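Local coordinates for protein EmGH1 (Erythrobacter marinus, PDB 5Z87) that probably hydrolyses terminal glycosidic bonds of beta-glucosides, and perhaps of xylosides or arabinofuranosides, as a member of glycosyl hydrolase family 3, at residues Q62-A68 / I89-A95; A99-A105 / R170-S174; V108-Q112 / P124-F128; A164-E168 / L399-H405. One frame throughout, in Å; residues are numbered along the deposited sequence.

Interaction 1: residues Q62-A68 / I89-A95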
loop_
_atom_site.group_PDB
_atom_site.type_symbol
_atom_site.label_atom_id
_atom_site.label_comp_id
_atom_site.label_asym_id
_atom_site.label_seq_id
_atom_site.Cartn_x
_atom_site.Cartn_y
_atom_site.Cartn_z
ATOM N N GLN A 62 31.903 24.762 4.513
ATOM C CA GLN A 62 30.674 24.902 5.281
ATOM C C GLN A 62 29.573 23.931 4.843
ATOM O O GLN A 62 28.523 23.898 5.489
ATOM C CB GLN A 62 30.167 26.348 5.182
ATOM C CG GLN A 62 31.156 27.389 5.711
ATOM C CD GLN A 62 31.381 27.268 7.209
ATOM O OE1 GLN A 62 30.429 27.240 7.999
ATOM N NE2 GLN A 62 32.652 27.161 7.611
ATOM N N LEU A 63 29.773 23.142 3.785
ATOM C CA LEU A 63 28.736 22.235 3.300
ATOM C C LEU A 63 28.963 20.793 3.737
ATOM O O LEU A 63 28.233 19.900 3.295
ATOM C CB LEU A 63 28.633 22.312 1.774
ATOM C CG LEU A 63 28.601 23.733 1.194
ATOM C CD1 LEU A 63 28.308 23.710 -0.282
ATOM C CD2 LEU A 63 27.575 24.594 1.910
ATOM N N ASN A 64 29.952 20.544 4.593
ATOM C CA ASN A 64 30.278 19.204 5.063
ATOM C C ASN A 64 29.857 19.046 6.518
ATOM O O ASN A 64 30.004 19.978 7.314
ATOM C CB ASN A 64 31.780 18.933 4.927
ATOM C CG ASN A 64 32.302 19.247 3.536
ATOM O OD1 ASN A 64 31.638 18.955 2.550
ATOM N ND2 ASN A 64 33.493 19.845 3.451
ATOM N N CYS A 65 29.335 17.862 6.865
ATOM C CA CYS A 65 28.953 17.538 8.243
ATOM C C CYS A 65 29.240 16.073 8.552
ATOM O O CYS A 65 28.339 15.224 8.510
ATOM C CB CYS A 65 27.476 17.849 8.488
ATOM S SG CYS A 65 26.958 17.661 10.213
ATOM N N PRO A 66 30.490 15.737 8.879
ATOM C CA PRO A 66 30.814 14.360 9.275
ATOM C C PRO A 66 30.415 14.107 10.722
ATOM O O PRO A 66 29.975 15.002 11.445
ATOM C CB PRO A 66 32.339 14.293 9.115
ATOM C CG PRO A 66 32.777 15.688 9.510
ATOM C CD PRO A 66 31.678 16.617 8.953
ATOM N N ARG A 67 30.584 12.857 11.134
ATOM C CA ARG A 67 30.429 12.523 12.539
ATOM C C ARG A 67 31.530 13.187 13.356
ATOM O O ARG A 67 32.683 13.273 12.924
ATOM C CB ARG A 67 30.454 11.011 12.739
ATOM C CG ARG A 67 29.427 10.532 13.744
ATOM C CD ARG A 67 29.401 9.022 13.846
ATOM N NE ARG A 67 28.470 8.467 12.875
ATOM C CZ ARG A 67 27.180 8.257 13.118
ATOM N NH1 ARG A 67 26.396 7.764 12.157
ATOM N NH2 ARG A 67 26.683 8.547 14.318
ATOM N N ALA A 68 31.162 13.648 14.551
ATOM C CA ALA A 68 32.067 14.438 15.379
ATOM C C ALA A 68 33.322 13.676 15.789
ATOM O O ALA A 68 34.391 14.285 15.924
ATOM C CB ALA A 68 31.334 14.918 16.628
ATOM N N ILE A 89 34.587 23.928 9.057
ATOM C CA ILE A 89 33.664 22.828 8.816
ATOM C C ILE A 89 32.248 23.365 8.928
ATOM O O ILE A 89 31.974 24.277 9.712
ATOM C CB ILE A 89 33.944 21.658 9.801
ATOM C CG1 ILE A 89 33.298 20.353 9.321
ATOM C CG2 ILE A 89 33.517 22.001 11.228
ATOM C CD1 ILE A 89 33.947 19.117 9.913
ATOM N N GLY A 90 31.348 22.814 8.120
ATOM C CA GLY A 90 29.939 23.127 8.249
ATOM C C GLY A 90 29.352 22.695 9.578
ATOM O O GLY A 90 28.845 23.519 10.344
ATOM N N GLY A 91 29.404 21.395 9.863
ATOM C CA GLY A 91 28.889 20.892 11.119
ATOM C C GLY A 91 29.554 19.586 11.485
ATOM O O GLY A 91 30.315 19.006 10.708
ATOM N N VAL A 92 29.268 19.136 12.702
ATOM C CA VAL A 92 29.571 17.776 13.114
ATOM C C VAL A 92 28.298 17.198 13.703
ATOM O O VAL A 92 27.412 17.919 14.174
ATOM C CB VAL A 92 30.728 17.668 14.138
ATOM C CG1 VAL A 92 32.052 18.018 13.495
ATOM C CG2 VAL A 92 30.451 18.517 15.380
ATOM N N TYR A 93 28.221 15.877 13.672
ATOM C CA TYR A 93 27.062 15.150 14.161
ATOM C C TYR A 93 27.477 14.298 15.345
ATOM O O TYR A 93 28.482 13.581 15.273
ATOM C CB TYR A 93 26.470 14.272 13.056
ATOM C CG TYR A 93 25.351 13.372 13.509
ATOM C CD1 TYR A 93 24.306 13.861 14.275
ATOM C CD2 TYR A 93 25.326 12.036 13.145
ATOM C CE1 TYR A 93 23.264 13.034 14.667
ATOM C CE2 TYR A 93 24.288 11.202 13.530
ATOM C CZ TYR A 93 23.268 11.699 14.287
ATOM O OH TYR A 93 22.253 10.858 14.670
ATOM N N SER A 94 26.718 14.401 16.436
ATOM C CA SER A 94 26.851 13.484 17.566
ATOM C C SER A 94 28.180 13.666 18.311
ATOM O O SER A 94 29.024 12.760 18.344
ATOM C CB SER A 94 26.680 12.039 17.073
ATOM O OG SER A 94 26.302 11.188 18.130
ATOM N N ALA A 95 28.363 14.837 18.921
ATOM C CA ALA A 95 29.571 15.165 19.664
ATOM C C ALA A 95 29.487 14.763 21.127
ATOM O O ALA A 95 30.506 14.799 21.824
ATOM C CB ALA A 95 29.863 16.668 19.571
HETATM O O HOH W 1 33.559 26.358 10.364
#

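Interaction 2: residues A99-A105 / R170-S174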
loop_
_atom_site.group_PDB
_atom_site.type_symbol
_atom_site.label_atom_id
_atom_site.label_comp_id
_atom_site.label_asym_id
_atom_site.label_seq_id
_atom_site.Cartn_x
_atom_site.Cartn_y
_atom_site.Cartn_z
ATOM N N ALA A 99 29.946 10.958 26.934
ATOM C CA ALA A 99 30.257 11.914 27.986
ATOM C C ALA A 99 28.998 12.432 28.668
ATOM O O ALA A 99 27.963 12.637 28.025
ATOM C CB ALA A 99 31.058 13.090 27.424
ATOM N N GLY A 100 29.111 12.664 29.988
ATOM C CA GLY A 100 28.081 13.332 30.733
ATOM C C GLY A 100 28.017 14.814 30.410
ATOM O O GLY A 100 28.826 15.345 29.636
ATOM N N PRO A 101 27.054 15.503 31.030
ATOM C CA PRO A 101 26.800 16.913 30.662
ATOM C C PRO A 101 28.017 17.832 30.759
ATOM O O PRO A 101 28.312 18.548 29.793
ATOM C CB PRO A 101 25.693 17.325 31.642
ATOM C CG PRO A 101 25.070 16.055 32.079
ATOM C CD PRO A 101 26.127 15.011 32.063
ATOM N N GLU A 102 28.726 17.859 31.894
ATOM C CA GLU A 102 29.850 18.791 32.009
ATOM C C GLU A 102 30.979 18.412 31.063
ATOM O O GLU A 102 31.547 19.281 30.395
ATOM C CB GLU A 102 30.378 18.857 33.443
ATOM C CG GLU A 102 29.373 19.321 34.465
ATOM C CD GLU A 102 28.652 18.152 35.124
ATOM O OE1 GLU A 102 28.328 17.161 34.413
ATOM O OE2 GLU A 102 28.424 18.224 36.356
ATOM N N ASP A 103 31.322 17.122 30.999
ATOM C CA ASP A 103 32.357 16.675 30.069
ATOM C C ASP A 103 31.934 16.889 28.622
ATOM O O ASP A 103 32.769 17.190 27.762
ATOM C CB ASP A 103 32.687 15.203 30.310
ATOM C CG ASP A 103 33.170 14.943 31.722
ATOM O OD1 ASP A 103 33.686 15.887 32.359
ATOM O OD2 ASP A 103 33.032 13.798 32.198
ATOM N N ASN A 104 30.646 16.709 28.330
ATOM C CA ASN A 104 30.113 16.994 27.002
ATOM C C ASN A 104 30.407 18.438 26.628
ATOM O O ASN A 104 31.058 18.717 25.616
ATOM C CB ASN A 104 28.600 16.700 27.011
ATOM C CG ASN A 104 27.946 16.669 25.632
ATOM O OD1 ASN A 104 26.814 16.199 25.519
ATOM N ND2 ASN A 104 28.613 17.189 24.601
ATOM N N ALA A 105 29.974 19.367 27.476
ATOM C CA ALA A 105 30.180 20.788 27.219
ATOM C C ALA A 105 31.657 21.128 27.041
ATOM O O ALA A 105 32.016 21.920 26.163
ATOM C CB ALA A 105 29.582 21.601 28.362
ATOM N N ARG A 170 21.666 22.965 24.411
ATOM C CA ARG A 170 22.486 24.150 24.178
ATOM C C ARG A 170 23.553 24.301 25.262
ATOM O O ARG A 170 24.708 24.631 24.967
ATOM C CB ARG A 170 21.586 25.388 24.095
ATOM C CG ARG A 170 22.267 26.640 23.548
ATOM C CD ARG A 170 22.798 26.414 22.135
ATOM N NE ARG A 170 23.741 27.445 21.705
ATOM C CZ ARG A 170 23.412 28.485 20.944
ATOM N NH1 ARG A 170 24.327 29.386 20.600
ATOM N NH2 ARG A 170 22.162 28.630 20.529
ATOM N N SER A 171 23.200 24.023 26.516
ATOM C CA SER A 171 24.188 24.087 27.588
ATOM C C SER A 171 25.318 23.085 27.386
ATOM O O SER A 171 26.423 23.299 27.896
ATOM C CB SER A 171 23.514 23.852 28.946
ATOM O OG SER A 171 23.163 22.487 29.092
ATOM N N ARG A 172 25.076 22.003 26.654
ATOM C CA ARG A 172 26.107 21.008 26.372
ATOM C C ARG A 172 26.806 21.249 25.035
ATOM O O ARG A 172 27.594 20.407 24.594
ATOM C CB ARG A 172 25.509 19.593 26.416
ATOM C CG ARG A 172 25.006 19.183 27.810
ATOM C CD ARG A 172 24.161 17.901 27.794
ATOM N NE ARG A 172 24.981 16.727 27.526
ATOM C CZ ARG A 172 24.798 15.538 28.089
ATOM N NH1 ARG A 172 23.801 15.352 28.955
ATOM N NH2 ARG A 172 25.612 14.536 27.789
ATOM N N GLY A 173 26.544 22.374 24.382
ATOM C CA GLY A 173 27.279 22.730 23.191
ATOM C C GLY A 173 26.586 22.438 21.883
ATOM O O GLY A 173 27.149 22.734 20.826
ATOM N N SER A 174 25.388 21.875 21.909
ATOM C CA SER A 174 24.653 21.609 20.679
ATOM C C SER A 174 23.722 22.773 20.374
ATOM O O SER A 174 22.916 23.159 21.221
ATOM C CB SER A 174 23.853 20.311 20.809
ATOM O OG SER A 174 22.988 20.122 19.704
#

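Interaction 3: residues V108-Q112 / P124-F128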
loop_
_atom_site.group_PDB
_atom_site.type_symbol
_atom_site.label_atom_id
_atom_site.label_comp_id
_atom_site.label_asym_id
_atom_site.label_seq_id
_atom_site.Cartn_x
_atom_site.Cartn_y
_atom_site.Cartn_z
ATOM N N VAL A 108 33.086 19.824 23.633
ATOM C CA VAL A 108 32.674 20.620 22.481
ATOM C C VAL A 108 33.448 21.933 22.440
ATOM O O VAL A 108 33.840 22.406 21.366
ATOM C CB VAL A 108 31.153 20.857 22.513
ATOM C CG1 VAL A 108 30.743 21.816 21.420
ATOM C CG2 VAL A 108 30.401 19.544 22.365
ATOM N N MET A 109 33.665 22.552 23.606
ATOM C CA MET A 109 34.461 23.776 23.657
ATOM C C MET A 109 35.839 23.551 23.052
ATOM O O MET A 109 36.249 24.267 22.134
ATOM C CB MET A 109 34.568 24.264 25.094
ATOM C CG MET A 109 33.308 24.952 25.552
ATOM S SD MET A 109 33.158 24.844 27.319
ATOM C CE MET A 109 34.266 26.162 27.852
ATOM N N ALA A 110 36.534 22.507 23.507
ATOM C CA ALA A 110 37.844 22.184 22.950
ATOM C C ALA A 110 37.774 21.993 21.439
ATOM O O ALA A 110 38.633 22.497 20.708
ATOM C CB ALA A 110 38.401 20.930 23.629
ATOM N N MET A 111 36.754 21.274 20.949
ATOM C CA MET A 111 36.648 21.023 19.512
ATOM C C MET A 111 36.329 22.300 18.753
ATOM O O MET A 111 36.890 22.548 17.681
ATOM C CB MET A 111 35.576 19.963 19.223
ATOM C CG MET A 111 35.405 19.611 17.730
ATOM S SD MET A 111 33.698 19.119 17.268
ATOM C CE MET A 111 32.932 20.743 17.213
ATOM N N GLN A 112 35.431 23.123 19.295
ATOM C CA GLN A 112 35.087 24.371 18.627
ATOM C C GLN A 112 36.299 25.288 18.505
ATOM O O GLN A 112 36.458 25.978 17.492
ATOM C CB GLN A 112 33.957 25.063 19.381
ATOM C CG GLN A 112 32.614 24.390 19.190
ATOM C CD GLN A 112 31.978 24.728 17.859
ATOM O OE1 GLN A 112 32.617 24.659 16.807
ATOM N NE2 GLN A 112 30.714 25.117 17.900
ATOM N N PRO A 124 32.398 28.991 13.830
ATOM C CA PRO A 124 32.283 27.737 14.581
ATOM C C PRO A 124 31.463 26.711 13.800
ATOM O O PRO A 124 30.799 27.018 12.809
ATOM C CB PRO A 124 31.572 28.154 15.882
ATOM C CG PRO A 124 31.419 29.676 15.799
ATOM C CD PRO A 124 31.462 30.007 14.337
ATOM N N ALA A 125 31.538 25.470 14.262
ATOM C CA ALA A 125 30.732 24.395 13.700
ATOM C C ALA A 125 29.315 24.411 14.265
ATOM O O ALA A 125 29.093 24.781 15.421
ATOM C CB ALA A 125 31.386 23.045 13.991
ATOM N N PHE A 126 28.341 24.033 13.430
ATOM C CA PHE A 126 27.095 23.506 13.977
ATOM C C PHE A 126 27.420 22.198 14.687
ATOM O O PHE A 126 28.236 21.405 14.211
ATOM C CB PHE A 126 26.045 23.263 12.881
ATOM C CG PHE A 126 25.047 24.392 12.724
ATOM C CD1 PHE A 126 24.329 24.869 13.811
ATOM C CD2 PHE A 126 24.837 24.985 11.488
ATOM C CE1 PHE A 126 23.419 25.918 13.663
ATOM C CE2 PHE A 126 23.920 26.038 11.336
ATOM C CZ PHE A 126 23.216 26.498 12.420
ATOM N N VAL A 127 26.827 21.998 15.854
ATOM C CA VAL A 127 26.998 20.773 16.625
ATOM C C VAL A 127 25.617 20.137 16.689
ATOM O O VAL A 127 24.757 20.586 17.457
ATOM C CB VAL A 127 27.565 21.037 18.027
ATOM C CG1 VAL A 127 27.697 19.731 18.815
ATOM C CG2 VAL A 127 28.912 21.740 17.921
ATOM N N PHE A 128 25.391 19.111 15.870
ATOM C CA PHE A 128 24.057 18.541 15.691
ATOM C C PHE A 128 23.889 17.332 16.601
ATOM O O PHE A 128 24.731 16.425 16.595
ATOM C CB PHE A 128 23.820 18.129 14.231
ATOM C CG PHE A 128 23.645 19.280 13.282
ATOM C CD1 PHE A 128 22.559 20.133 13.399
ATOM C CD2 PHE A 128 24.553 19.491 12.251
ATOM C CE1 PHE A 128 22.377 21.195 12.519
ATOM C CE2 PHE A 128 24.376 20.536 11.359
ATOM C CZ PHE A 128 23.286 21.408 11.509
#

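Interaction 4: residues A164-E168 / L399-H405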
loop_
_atom_site.group_PDB
_atom_site.type_symbol
_atom_site.label_atom_id
_atom_site.label_comp_id
_atom_site.label_asym_id
_atom_site.label_seq_id
_atom_site.Cartn_x
_atom_site.Cartn_y
_atom_site.Cartn_z
ATOM N N ALA A 164 12.656 22.398 27.699
ATOM C CA ALA A 164 13.608 21.754 28.604
ATOM C C ALA A 164 14.692 21.027 27.826
ATOM O O ALA A 164 15.874 21.076 28.196
ATOM C CB ALA A 164 12.894 20.778 29.546
ATOM N N THR A 165 14.307 20.350 26.739
ATOM C CA THR A 165 15.278 19.625 25.932
ATOM C C THR A 165 16.283 20.574 25.286
ATOM O O THR A 165 17.478 20.262 25.202
ATOM C CB THR A 165 14.556 18.805 24.853
ATOM O OG1 THR A 165 13.686 17.842 25.468
ATOM C CG2 THR A 165 15.568 18.092 23.978
ATOM N N ALA A 166 15.809 21.726 24.795
ATOM C CA ALA A 166 16.713 22.684 24.170
ATOM C C ALA A 166 17.737 23.222 25.176
ATOM O O ALA A 166 18.931 23.333 24.861
ATOM C CB ALA A 166 15.909 23.823 23.539
ATOM N N LYS A 167 17.285 23.549 26.395
ATOM C CA LYS A 167 18.190 24.000 27.451
ATOM C C LYS A 167 19.312 23.005 27.661
ATOM O O LYS A 167 20.488 23.378 27.713
ATOM C CB LYS A 167 17.429 24.186 28.766
ATOM C CG LYS A 167 16.611 25.436 28.872
ATOM C CD LYS A 167 15.838 25.435 30.194
ATOM C CE LYS A 167 14.872 26.604 30.254
ATOM N NZ LYS A 167 13.956 26.500 31.421
ATOM N N GLU A 168 18.955 21.725 27.804
ATOM C CA GLU A 168 19.955 20.701 28.059
ATOM C C GLU A 168 20.913 20.574 26.881
ATOM O O GLU A 168 22.118 20.369 27.069
ATOM C CB GLU A 168 19.273 19.357 28.370
ATOM C CG GLU A 168 18.342 19.391 29.592
ATOM C CD GLU A 168 17.973 18.011 30.155
ATOM O OE1 GLU A 168 18.545 16.973 29.731
ATOM O OE2 GLU A 168 17.090 17.974 31.044
ATOM N N LEU A 399 21.122 21.488 34.718
ATOM C CA LEU A 399 19.898 21.233 33.958
ATOM C C LEU A 399 19.623 19.747 33.781
ATOM O O LEU A 399 18.466 19.315 33.853
ATOM C CB LEU A 399 19.982 21.884 32.582
ATOM C CG LEU A 399 19.987 23.402 32.536
ATOM C CD1 LEU A 399 20.174 23.857 31.100
ATOM C CD2 LEU A 399 18.705 23.960 33.128
ATOM N N ALA A 400 20.667 18.964 33.525
ATOM C CA ALA A 400 20.504 17.561 33.181
ATOM C C ALA A 400 19.714 16.806 34.248
ATOM O O ALA A 400 20.156 16.680 35.395
ATOM C CB ALA A 400 21.870 16.926 32.983
ATOM N N ARG A 401 18.547 16.294 33.848
ATOM C CA ARG A 401 17.692 15.480 34.712
ATOM C C ARG A 401 17.399 16.202 36.019
ATOM O O ARG A 401 17.304 15.594 37.089
ATOM C CB ARG A 401 18.299 14.100 34.956
ATOM C CG ARG A 401 18.328 13.231 33.707
ATOM C CD ARG A 401 18.603 11.781 34.061
ATOM N NE ARG A 401 17.488 11.206 34.793
ATOM C CZ ARG A 401 17.610 10.354 35.804
ATOM N NH1 ARG A 401 18.813 9.987 36.228
ATOM N NH2 ARG A 401 16.522 9.886 36.403
ATOM N N SER A 402 17.257 17.521 35.918
ATOM C CA SER A 402 16.922 18.339 37.068
ATOM C C SER A 402 15.574 17.909 37.637
ATOM O O SER A 402 14.788 17.216 36.989
ATOM C CB SER A 402 16.870 19.805 36.669
ATOM O OG SER A 402 15.706 20.054 35.895
ATOM N N THR A 403 15.305 18.336 38.870
ATOM C CA THR A 403 14.061 17.927 39.510
ATOM C C THR A 403 12.858 18.455 38.738
ATOM O O THR A 403 11.862 17.744 38.559
ATOM C CB THR A 403 14.051 18.390 40.968
ATOM O OG1 THR A 403 14.922 17.537 41.724
ATOM C CG2 THR A 403 12.647 18.315 41.567
ATOM N N GLU A 404 12.953 19.680 38.226
ATOM C CA GLU A 404 11.871 20.219 37.412
ATOM C C GLU A 404 11.705 19.436 36.106
ATOM O O GLU A 404 10.575 19.192 35.661
ATOM C CB GLU A 404 12.124 21.698 37.138
ATOM C CG GLU A 404 11.352 22.273 35.980
ATOM C CD GLU A 404 11.690 23.735 35.732
ATOM O OE1 GLU A 404 12.044 24.442 36.706
ATOM O OE2 GLU A 404 11.608 24.174 34.563
ATOM N N HIS A 405 12.813 19.015 35.488
ATOM C CA HIS A 405 12.703 18.300 34.222
ATOM C C HIS A 405 12.221 16.868 34.431
ATOM O O HIS A 405 11.441 16.349 33.620
ATOM C CB HIS A 405 14.041 18.336 33.470
ATOM C CG HIS A 405 14.368 19.682 32.880
ATOM N ND1 HIS A 405 15.469 19.900 32.076
ATOM C CD2 HIS A 405 13.725 20.872 32.966
ATOM C CE1 HIS A 405 15.494 21.168 31.700
ATOM N NE2 HIS A 405 14.445 21.780 32.223
HETATM O O HOH W 2 12.781 24.086 31.556
#

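Interaction 1: residues Q62-A68 / I89-A95
Gln62 starts with CB pointing away from 89-95, yet an m,m rotamer folds the amide back, so NE2 reaches water 1 at 3.0 Å, which also takes Ile89 N at 2.9 Å; Gln62 OE1 goes to Lys380. Ile89, CB also pointing away, stretches out in t,t, laying CD1 3.5 Å from Pro66 CD. At Gly90 a CB would clash with the Gln62 and Asn64 carbonyls. The segments run parallel: Gly91 N donates to Asn64 O (3.0 Å), Tyr93 N to Pro66 O (3.0 Å) and Ala68 N to Tyr93 O (2.8 Å), with Arg67 and Tyr93 forming a single bridge, aligning 64-68 with strand 91-93 of the TIM-barrel-like N-terminal domain. Cys65, in t, sends SG to 3.7 Å from Val92 N. Ala68 CB packs on Ala95 CB (3.7 Å). Arg67, chi1 between wells, bends its guanidinium face over Tyr93 CD2, with Arg67 NH2 3.7 Å from Tyr93 CE2, and makes a cation-pi contact with Trp314; Tyr93, in t, bonds Glu130 through OH and lines the dithiothreitol pocket.

Interaction 2: residues A99-A105 / R170-S174
Ala99 comes first, its O only 3.0 Å from Arg172 NH2, although the angle is too poor for a hydrogen bond. Gly100 is the N-cap of the helix that follows, and its O takes Asn104 N at 2.6 Å. Its carbonyl carbon and Pro101 CA lie over one face of the Arg172 guanidinium, and Pro101 CG sits 3.4 Å from NH1, so the first turn of the helix serves as a platform for the arginine. One turn on, Asn104 turns its side chain in t toward that group: OD1 accepts from Arg172 NE at 2.8 Å and, weakly, from NH2 at 3.1 Å, while NH1 is bound by Asp138 O. Ala105 then lies beside Ser171, CB 3.6 Å from Ser171 O. Here helix 155-171 finishes in a Schellman motif with Gly173 as C-prime, at positive phi. The start of helix 101-116 thus abuts the end of helix 155-171; helix 393-399 packs on both through Pro393 and Ala396, and Ser174 OG ties the exit to strand 126-129 at Val127 O.

Interaction 3: residues V108-Q112 / P124-F128
One side-chain amide does the polar work here. Gln112 OE1 accepts from Ala125 N at 2.9 Å and Gln112 NE2 donates to Ala125 O at 3.0 Å, so the amide engages both backbone groups of this residue much as a neighbouring strand would, just ahead of strand 126-129. Its CB points sideways, but the m,m rotamer brings the amide up to 124-127, with NE2 3.7 Å from Pro124 CB and 3.8 Å from Val127 CG2. Helix 101-116 is the connection of a beta-alpha-beta unit that leads from strand 91-93 to strand 126-129; the short axes of 108-112 and 126-128 approach to 10.9 Å at 142°, the helix running back against the strand. The rest of the interface is apolar: Val108 CG1 lies 3.9 Å from Val127 CG2, and Met111 CE reaches Val127 CG2 at 4.2 Å and Ala125 CB at 4.3 Å. Other side chains take further backbone groups: Gln175 accepts from Val127 N and gives Ala125 O a weak hydrogen bond, Ser174 OG bonds Val127 O, and Lys380 NZ bonds Pro124 O. Phe126 and Phe128 have backbone bonds to strand 91-93 and its flanking residues, the former with Gly90 and Val92, the latter with Val92 and Ser94.

Interaction 4: residues A164-E168 / L399-H405
Leu399, at the end of helix 393-399, lies against the last turns of helix 155-171, with CD1 3.4 Å from Lys167 O and 3.6 Å from Lys167 CB. The chain then leaves helical geometry at Ala400, whose CA is 4.0 Å from Glu168 CD, and a type II beta turn closes with Ser402 N on Leu399 O at 3.0 Å. Arg401 occupies the turn with positive phi; its CB points away, and NH2 forms a salt bridge with Glu605. Ser402 is the N-cap of the next helix: OG accepts from His405 N at 3.1 Å. Glu404 faces Lys167, but Glu404 OE2 and Lys167 NZ are 4.6 Å apart, beyond a salt bridge; water 2 spans the gap, 2.7 Å from Lys167 NZ and 3.2 Å from Glu404 OE2, and also contacts His405 NE2 at 2.9 Å. His405 completes the contact. Its ND1 donates to Glu168 OE2 at 2.7 Å, a His-carboxylate bond that fixes the ring, and Ala164 CB sits over one face in a CH-pi contact, 3.4 Å from the centroid. Thr141 gives Glu168 OE2 a second partner. Helix 155-171 of the barrel domain is thereby packed against the turn joining helix 393-399 to helix 403-416, which runs on to strand 418-422, the edge strand of the next large sheet.

Overall arrangement
From the N terminus, interaction 1 closes a short loop of twenty residues and is complete before the others open. Its strand 91-93 then leads into helix 101-116, which serves both interaction 2, at its start, and interaction 3, farther along. Interaction 3 nests inside the long loop that interaction 2 closes, and strand 126-129 lies beside strand 91-93, so 1 and 3 share a sheet. Interaction 4 crosses interaction 2: 164-168 falls within that loop, on helix 155-171, but its partner 399-405 is over 200 residues later. The first three all lie within the barrel domain and join its strands and helices, and the fourth ties it to the segment leading into the next domain.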